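Local coordinates for RING finger protein unkempt homolog (Mus musculus, PDB 5ELH) that binds specific RNA sequences through clustered CCCH zinc fingers and represses translation to establish and maintain the early morphology of cortical neurons, at residues A[37-49]-A[79-93]. Sequence-based numbering, arbitrary orientation.
Sequences FVNQRRRRSIRRR and FLHRTTGDTERRYHL. With ZN (zinc ion), chain E; SO4 (sulfate ion), chain G.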
loop_
_atom_site.group_PDB
_atom_site.type_symbol
_atom_site.label_atom_id
_atom_site.label_comp_id
_atom_site.label_asym_id
_atom_site.label_seq_id
_atom_site.Cartn_x
_atom_site.Cartn_y
_atom_site.Cartn_z
ATOM N N PHE A 37 18.644 6.036 -1.358
ATOM C CA PHE A 37 19.785 5.521 -0.607
ATOM C C PHE A 37 19.302 4.920 0.685
ATOM O O PHE A 37 18.297 5.351 1.239
ATOM C CB PHE A 37 20.801 6.621 -0.328
ATOM C CG PHE A 37 21.282 7.300 -1.570
ATOM C CD1 PHE A 37 22.147 6.656 -2.423
ATOM C CD2 PHE A 37 20.836 8.567 -1.892
ATOM C CE1 PHE A 37 22.581 7.274 -3.583
ATOM C CE2 PHE A 37 21.268 9.193 -3.050
ATOM C CZ PHE A 37 22.142 8.542 -3.893
ATOM N N VAL A 38 20.022 3.911 1.157
ATOM C CA VAL A 38 19.601 3.179 2.343
ATOM C C VAL A 38 19.384 4.106 3.539
ATOM O O VAL A 38 18.468 3.888 4.340
ATOM C CB VAL A 38 20.612 2.063 2.680
ATOM C CG1 VAL A 38 20.300 1.436 4.034
ATOM C CG2 VAL A 38 20.583 1.013 1.594
ATOM N N ASN A 39 20.200 5.150 3.662
ATOM C CA ASN A 39 20.035 6.072 4.785
ATOM C C ASN A 39 18.783 6.942 4.693
ATOM O O ASN A 39 18.468 7.665 5.635
ATOM C CB ASN A 39 21.283 6.930 5.016
ATOM C CG ASN A 39 21.628 7.810 3.841
ATOM O OD1 ASN A 39 20.854 7.959 2.900
ATOM N ND2 ASN A 39 22.809 8.403 3.892
ATOM N N GLN A 40 18.055 6.849 3.583
ATOM C CA GLN A 40 16.773 7.550 3.451
ATOM C C GLN A 40 15.579 6.688 3.843
ATOM O O GLN A 40 14.459 7.192 3.989
ATOM C CB GLN A 40 16.578 8.032 2.021
ATOM C CG GLN A 40 17.624 8.997 1.554
ATOM C CD GLN A 40 17.543 9.246 0.059
ATOM O OE1 GLN A 40 17.308 8.328 -0.727
ATOM N NE2 GLN A 40 17.723 10.499 -0.339
ATOM N N ARG A 41 15.815 5.392 4.014
ATOM C CA ARG A 41 14.748 4.448 4.282
ATOM C C ARG A 41 14.198 4.685 5.680
ATOM O O ARG A 41 14.964 4.846 6.623
ATOM C CB ARG A 41 15.280 3.015 4.164
ATOM C CG ARG A 41 14.322 1.927 4.640
ATOM C CD ARG A 41 14.922 0.532 4.485
ATOM N NE ARG A 41 14.078 -0.492 5.100
ATOM C CZ ARG A 41 14.187 -0.918 6.359
ATOM N NH1 ARG A 41 15.119 -0.431 7.171
ATOM N NH2 ARG A 41 13.356 -1.846 6.814
ATOM N N ARG A 42 12.876 4.738 5.804
ATOM C CA ARG A 42 12.250 4.704 7.122
ATOM C C ARG A 42 11.486 3.399 7.336
ATOM O O ARG A 42 10.923 2.824 6.399
ATOM C CB ARG A 42 11.332 5.915 7.342
ATOM C CG ARG A 42 10.199 6.036 6.362
ATOM C CD ARG A 42 9.206 7.098 6.827
ATOM N NE ARG A 42 8.291 6.598 7.848
ATOM C CZ ARG A 42 7.065 6.133 7.612
ATOM N NH1 ARG A 42 6.577 6.082 6.375
ATOM N NH2 ARG A 42 6.316 5.730 8.623
ATOM N N ARG A 43 11.516 2.912 8.576
ATOM C CA ARG A 43 10.640 1.838 9.008
ATOM C C ARG A 43 9.267 2.403 9.348
ATOM O O ARG A 43 9.164 3.419 10.025
ATOM C CB ARG A 43 11.186 1.186 10.277
ATOM C CG ARG A 43 12.580 0.604 10.159
ATOM C CD ARG A 43 13.091 0.235 11.532
ATOM N NE ARG A 43 13.366 1.408 12.356
ATOM C CZ ARG A 43 13.516 1.385 13.677
ATOM N NH1 ARG A 43 13.422 0.240 14.350
ATOM N NH2 ARG A 43 13.768 2.508 14.332
ATOM N N ARG A 44 8.222 1.731 8.883
ATOM C CA ARG A 44 6.855 2.063 9.259
ATOM C C ARG A 44 6.725 1.957 10.774
ATOM O O ARG A 44 7.169 0.967 11.353
ATOM C CB ARG A 44 5.896 1.082 8.590
ATOM C CG ARG A 44 4.437 1.398 8.814
ATOM C CD ARG A 44 3.516 0.319 8.249
ATOM N NE ARG A 44 2.111 0.672 8.475
ATOM C CZ ARG A 44 1.072 -0.100 8.169
ATOM N NH1 ARG A 44 1.263 -1.291 7.618
ATOM N NH2 ARG A 44 -0.165 0.325 8.416
ATOM N N SER A 45 6.162 2.978 11.421
ATOM C CA SER A 45 5.869 2.878 12.855
ATOM C C SER A 45 4.590 2.070 13.016
ATOM O O SER A 45 3.727 2.090 12.139
ATOM C CB SER A 45 5.758 4.254 13.535
ATOM O OG SER A 45 4.571 4.957 13.179
ATOM N N ILE A 46 4.480 1.358 14.139
ATOM C CA ILE A 46 3.440 0.358 14.348
ATOM C C ILE A 46 3.028 0.379 15.813
ATOM O O ILE A 46 3.888 0.331 16.692
ATOM C CB ILE A 46 3.976 -1.085 14.105
ATOM C CG1 ILE A 46 4.707 -1.220 12.763
ATOM C CG2 ILE A 46 2.849 -2.107 14.209
ATOM C CD1 ILE A 46 3.820 -1.177 11.555
ATOM N N ARG A 47 1.730 0.451 16.075
ATOM C CA ARG A 47 1.220 0.272 17.436
ATOM C C ARG A 47 0.927 -1.200 17.632
ATOM O O ARG A 47 0.045 -1.759 16.978
ATOM C CB ARG A 47 -0.047 1.105 17.675
ATOM C CG ARG A 47 -0.654 0.927 19.077
ATOM C CD ARG A 47 -1.992 1.645 19.234
ATOM N NE ARG A 47 -2.643 1.323 20.512
ATOM C CZ ARG A 47 -3.450 0.279 20.715
ATOM N NH1 ARG A 47 -3.719 -0.572 19.729
ATOM N NH2 ARG A 47 -3.989 0.076 21.914
ATOM N N ARG A 48 1.687 -1.836 18.517
ATOM C CA ARG A 48 1.442 -3.221 18.883
ATOM C C ARG A 48 0.093 -3.387 19.597
ATOM O O ARG A 48 -0.477 -2.429 20.113
ATOM C CB ARG A 48 2.558 -3.710 19.806
ATOM C CG ARG A 48 3.690 -4.472 19.151
ATOM C CD ARG A 48 4.395 -3.719 18.072
ATOM N NE ARG A 48 4.302 -4.447 16.812
ATOM C CZ ARG A 48 5.327 -4.843 16.054
ATOM N NH1 ARG A 48 6.591 -4.604 16.389
ATOM N NH2 ARG A 48 5.064 -5.488 14.928
ATOM N N ARG A 49 -0.403 -4.619 19.624
ATOM C CA ARG A 49 -1.655 -4.947 20.298
ATOM C C ARG A 49 -1.646 -4.525 21.770
ATOM O O ARG A 49 -2.682 -4.120 22.304
ATOM C CB ARG A 49 -1.927 -6.449 20.177
ATOM C CG ARG A 49 -3.329 -6.872 20.581
ATOM C CD ARG A 49 -3.605 -8.340 20.229
ATOM N NE ARG A 49 -4.397 -8.482 19.003
ATOM C CZ ARG A 49 -3.891 -8.574 17.772
ATOM N NH1 ARG A 49 -2.575 -8.544 17.572
ATOM N NH2 ARG A 49 -4.707 -8.698 16.733
ATOM N N PHE A 79 14.225 1.817 19.282
ATOM C CA PHE A 79 14.571 3.226 19.312
ATOM C C PHE A 79 14.484 3.874 17.935
ATOM O O PHE A 79 14.453 3.208 16.899
ATOM C CB PHE A 79 15.967 3.415 19.898
ATOM C CG PHE A 79 16.143 2.767 21.244
ATOM C CD1 PHE A 79 15.439 3.222 22.344
ATOM C CD2 PHE A 79 17.009 1.706 21.404
ATOM C CE1 PHE A 79 15.592 2.630 23.572
ATOM C CE2 PHE A 79 17.173 1.115 22.634
ATOM C CZ PHE A 79 16.465 1.578 23.718
ATOM N N LEU A 80 14.450 5.195 17.958
ATOM C CA LEU A 80 14.252 6.001 16.773
ATOM C C LEU A 80 15.552 6.187 15.990
ATOM O O LEU A 80 16.601 6.439 16.576
ATOM C CB LEU A 80 13.720 7.353 17.232
ATOM C CG LEU A 80 13.355 8.375 16.170
ATOM C CD1 LEU A 80 12.255 7.846 15.267
ATOM C CD2 LEU A 80 12.937 9.650 16.876
ATOM N N HIS A 81 15.475 6.061 14.666
ATOM C CA HIS A 81 16.634 6.254 13.803
ATOM C C HIS A 81 16.579 7.601 13.129
ATOM O O HIS A 81 15.542 7.998 12.600
ATOM C CB HIS A 81 16.708 5.136 12.771
ATOM C CG HIS A 81 16.942 3.788 13.381
ATOM N ND1 HIS A 81 16.697 2.604 12.717
ATOM C CD2 HIS A 81 17.392 3.440 14.610
ATOM C CE1 HIS A 81 16.993 1.590 13.505
ATOM N NE2 HIS A 81 17.417 2.069 14.663
ATOM N N ARG A 82 17.698 8.308 13.174
ATOM C CA ARG A 82 17.807 9.611 12.547
ATOM C C ARG A 82 18.118 9.422 11.066
ATOM O O ARG A 82 19.234 9.620 10.610
ATOM C CB ARG A 82 18.876 10.448 13.238
ATOM C CG ARG A 82 18.624 11.942 13.142
ATOM C CD ARG A 82 19.734 12.732 13.807
ATOM N NE ARG A 82 19.994 12.306 15.183
ATOM C CZ ARG A 82 19.387 12.800 16.258
ATOM N NH1 ARG A 82 18.454 13.740 16.142
ATOM N NH2 ARG A 82 19.711 12.345 17.459
ATOM N N THR A 83 17.107 8.996 10.326
ATOM C CA THR A 83 17.218 8.824 8.892
ATOM C C THR A 83 17.373 10.197 8.255
ATOM O O THR A 83 17.178 11.212 8.917
ATOM C CB THR A 83 15.968 8.133 8.351
ATOM O OG1 THR A 83 14.811 8.928 8.661
ATOM C CG2 THR A 83 15.812 6.766 8.990
ATOM N N THR A 84 17.740 10.240 6.979
ATOM C CA THR A 84 17.863 11.513 6.295
ATOM C C THR A 84 16.515 12.226 6.333
ATOM O O THR A 84 15.483 11.641 6.011
ATOM C CB THR A 84 18.325 11.342 4.832
ATOM O OG1 THR A 84 19.513 10.542 4.793
ATOM C CG2 THR A 84 18.623 12.699 4.202
ATOM N N GLY A 85 16.534 13.480 6.760
ATOM C CA GLY A 85 15.327 14.280 6.835
ATOM C C GLY A 85 14.499 13.983 8.071
ATOM O O GLY A 85 13.396 14.510 8.214
ATOM N N ASP A 86 15.032 13.136 8.952
ATOM C CA ASP A 86 14.387 12.799 10.219
ATOM C C ASP A 86 13.016 12.199 9.966
ATOM O O ASP A 86 12.049 12.464 10.698
ATOM C CB ASP A 86 14.271 14.049 11.093
ATOM C CG ASP A 86 14.157 13.733 12.576
ATOM O OD1 ASP A 86 14.436 12.578 12.992
ATOM O OD2 ASP A 86 13.802 14.666 13.333
ATOM N N THR A 87 12.945 11.361 8.937
ATOM C CA THR A 87 11.660 10.874 8.455
ATOM C C THR A 87 10.991 9.817 9.334
ATOM O O THR A 87 9.781 9.641 9.239
ATOM C CB THR A 87 11.753 10.341 7.011
ATOM O OG1 THR A 87 12.749 9.319 6.934
ATOM C CG2 THR A 87 12.103 11.475 6.042
ATOM N N GLU A 88 11.737 9.102 10.178
ATOM C CA GLU A 88 11.075 8.139 11.050
ATOM C C GLU A 88 10.222 8.870 12.087
ATOM O O GLU A 88 9.125 8.430 12.416
ATOM C CB GLU A 88 12.065 7.168 11.718
ATOM C CG GLU A 88 12.502 6.047 10.780
ATOM C CD GLU A 88 13.093 4.837 11.504
ATOM O OE1 GLU A 88 13.336 4.907 12.733
ATOM O OE2 GLU A 88 13.290 3.807 10.830
ATOM N N ARG A 89 10.718 9.993 12.591
ATOM C CA ARG A 89 9.973 10.768 13.580
ATOM C C ARG A 89 8.821 11.520 12.923
ATOM O O ARG A 89 7.701 11.524 13.421
ATOM C CB ARG A 89 10.907 11.758 14.278
ATOM C CG ARG A 89 10.202 12.736 15.191
ATOM C CD ARG A 89 10.603 12.635 16.634
ATOM N NE ARG A 89 11.320 13.824 17.058
ATOM C CZ ARG A 89 11.201 14.404 18.248
ATOM N NH1 ARG A 89 10.400 13.903 19.175
ATOM N NH2 ARG A 89 11.894 15.503 18.506
ATOM N N ARG A 90 9.107 12.149 11.793
ATOM C CA ARG A 90 8.142 13.026 11.146
ATOM C C ARG A 90 6.930 12.280 10.583
ATOM O O ARG A 90 5.845 12.848 10.470
ATOM C CB ARG A 90 8.847 13.832 10.052
ATOM C CG ARG A 90 9.684 14.988 10.601
ATOM C CD ARG A 90 10.606 15.616 9.555
ATOM N NE ARG A 90 9.927 15.956 8.303
ATOM C CZ ARG A 90 9.339 17.123 8.045
ATOM N NH1 ARG A 90 9.320 18.089 8.959
ATOM N NH2 ARG A 90 8.756 17.324 6.866
ATOM N N TYR A 91 7.114 11.013 10.224
ATOM C CA TYR A 91 6.033 10.208 9.660
ATOM C C TYR A 91 5.571 9.132 10.640
ATOM O O TYR A 91 4.890 8.177 10.267
ATOM C CB TYR A 91 6.447 9.630 8.306
ATOM C CG TYR A 91 6.692 10.753 7.323
ATOM C CD1 TYR A 91 7.947 11.336 7.211
ATOM C CD2 TYR A 91 5.655 11.281 6.571
ATOM C CE1 TYR A 91 8.177 12.375 6.349
ATOM C CE2 TYR A 91 5.871 12.320 5.708
ATOM C CZ TYR A 91 7.137 12.871 5.599
ATOM O OH TYR A 91 7.375 13.919 4.738
ATOM N N HIS A 92 5.920 9.331 11.901
ATOM C CA HIS A 92 5.499 8.441 12.982
ATOM C C HIS A 92 4.019 8.657 13.300
ATOM O O HIS A 92 3.495 9.780 13.178
ATOM C CB HIS A 92 6.343 8.722 14.226
ATOM C CG HIS A 92 6.423 7.580 15.193
ATOM N ND1 HIS A 92 5.354 7.177 15.968
ATOM C CD2 HIS A 92 7.459 6.779 15.536
ATOM C CE1 HIS A 92 5.723 6.158 16.725
ATOM N NE2 HIS A 92 6.998 5.906 16.492
ATOM N N LEU A 93 3.354 7.575 13.695
ATOM C CA LEU A 93 1.948 7.614 14.120
ATOM C C LEU A 93 1.688 8.661 15.205
ATOM O O LEU A 93 0.625 9.272 15.254
ATOM C CB LEU A 93 1.510 6.231 14.617
ATOM C CG LEU A 93 1.249 5.201 13.514
ATOM C CD1 LEU A 93 1.261 3.781 14.074
ATOM C CD2 LEU A 93 -0.065 5.501 12.808
HETATM ZN ZN ZN E . 18.504 1.183 16.182
HETATM S S SO4 G . 1.270 -7.864 18.126
HETATM O O1 SO4 G . 1.956 -7.986 19.409
HETATM O O2 SO4 G . 2.236 -8.057 17.048
HETATM O O3 SO4 G . 0.673 -6.537 17.988
HETATM O O4 SO4 G . 0.224 -8.882 18.041
HETATM O O HOH W 1 13.994 9.682 4.438
HETATM O O HOH W 2 7.970 6.562 11.019
HETATM O O HOH W 3 4.392 5.574 10.627
#
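The second zinc site of the CCCH cluster, where H81 NE2 joins the sulfurs of C61, C71 and C77 in binding a zinc ion, is backed by R43 and E88. The R43 guanidinium lies flat on the H81 ring, planes 16° apart and centres 3.8 Å apart, on an arm bent at chi3 (-69°). Its edge meets E88 in a side-on salt bridge: R43 NE donates to E88 OE2 at 2.8 Å, and NH2 takes the syn lone pair of OE1. NH2 also donates to F79 O at 2.7 Å, within the plane of that carbonyl, while NH1 bonds C77 O, so the stacked group is held against rotation. Each E88 oxygen has two donors: R43 N approaches OE2 on its anti side, tilted out of the carboxylate plane (3.0 Å), and H81 N reaches OE1 from above that plane. A glutamine in place of E88 would probably leave the R43 charge without its mate and disturb the paired grip that holds the guanidinium over H81.

Beside this centre, R42 turns its guanidinium face onto Y91 CB; its NH1 bonds F11 O, and water 2 links NH2 to E88 O. Upstream, T84 N donates almost straight to N39 O at 3.0 Å, and water 1 joins Q40 O, T84 O and T87 OG1. At the other end S45 OG, lying between its backbone N and carbonyl carbon (chi1 72°), accepts from L93 N at 2.9 Å, while S45 CB makes a CH-pi contact over the face of the H92 ring, 3.5 Å from its centroid.

The extended chain of 37-49 is thus laid along helix 87-90 and its flanks, packing the chain after the first site's H36 against the three-cysteine, one-histidine site of H81, the ligand set characteristic of CCCH fingers.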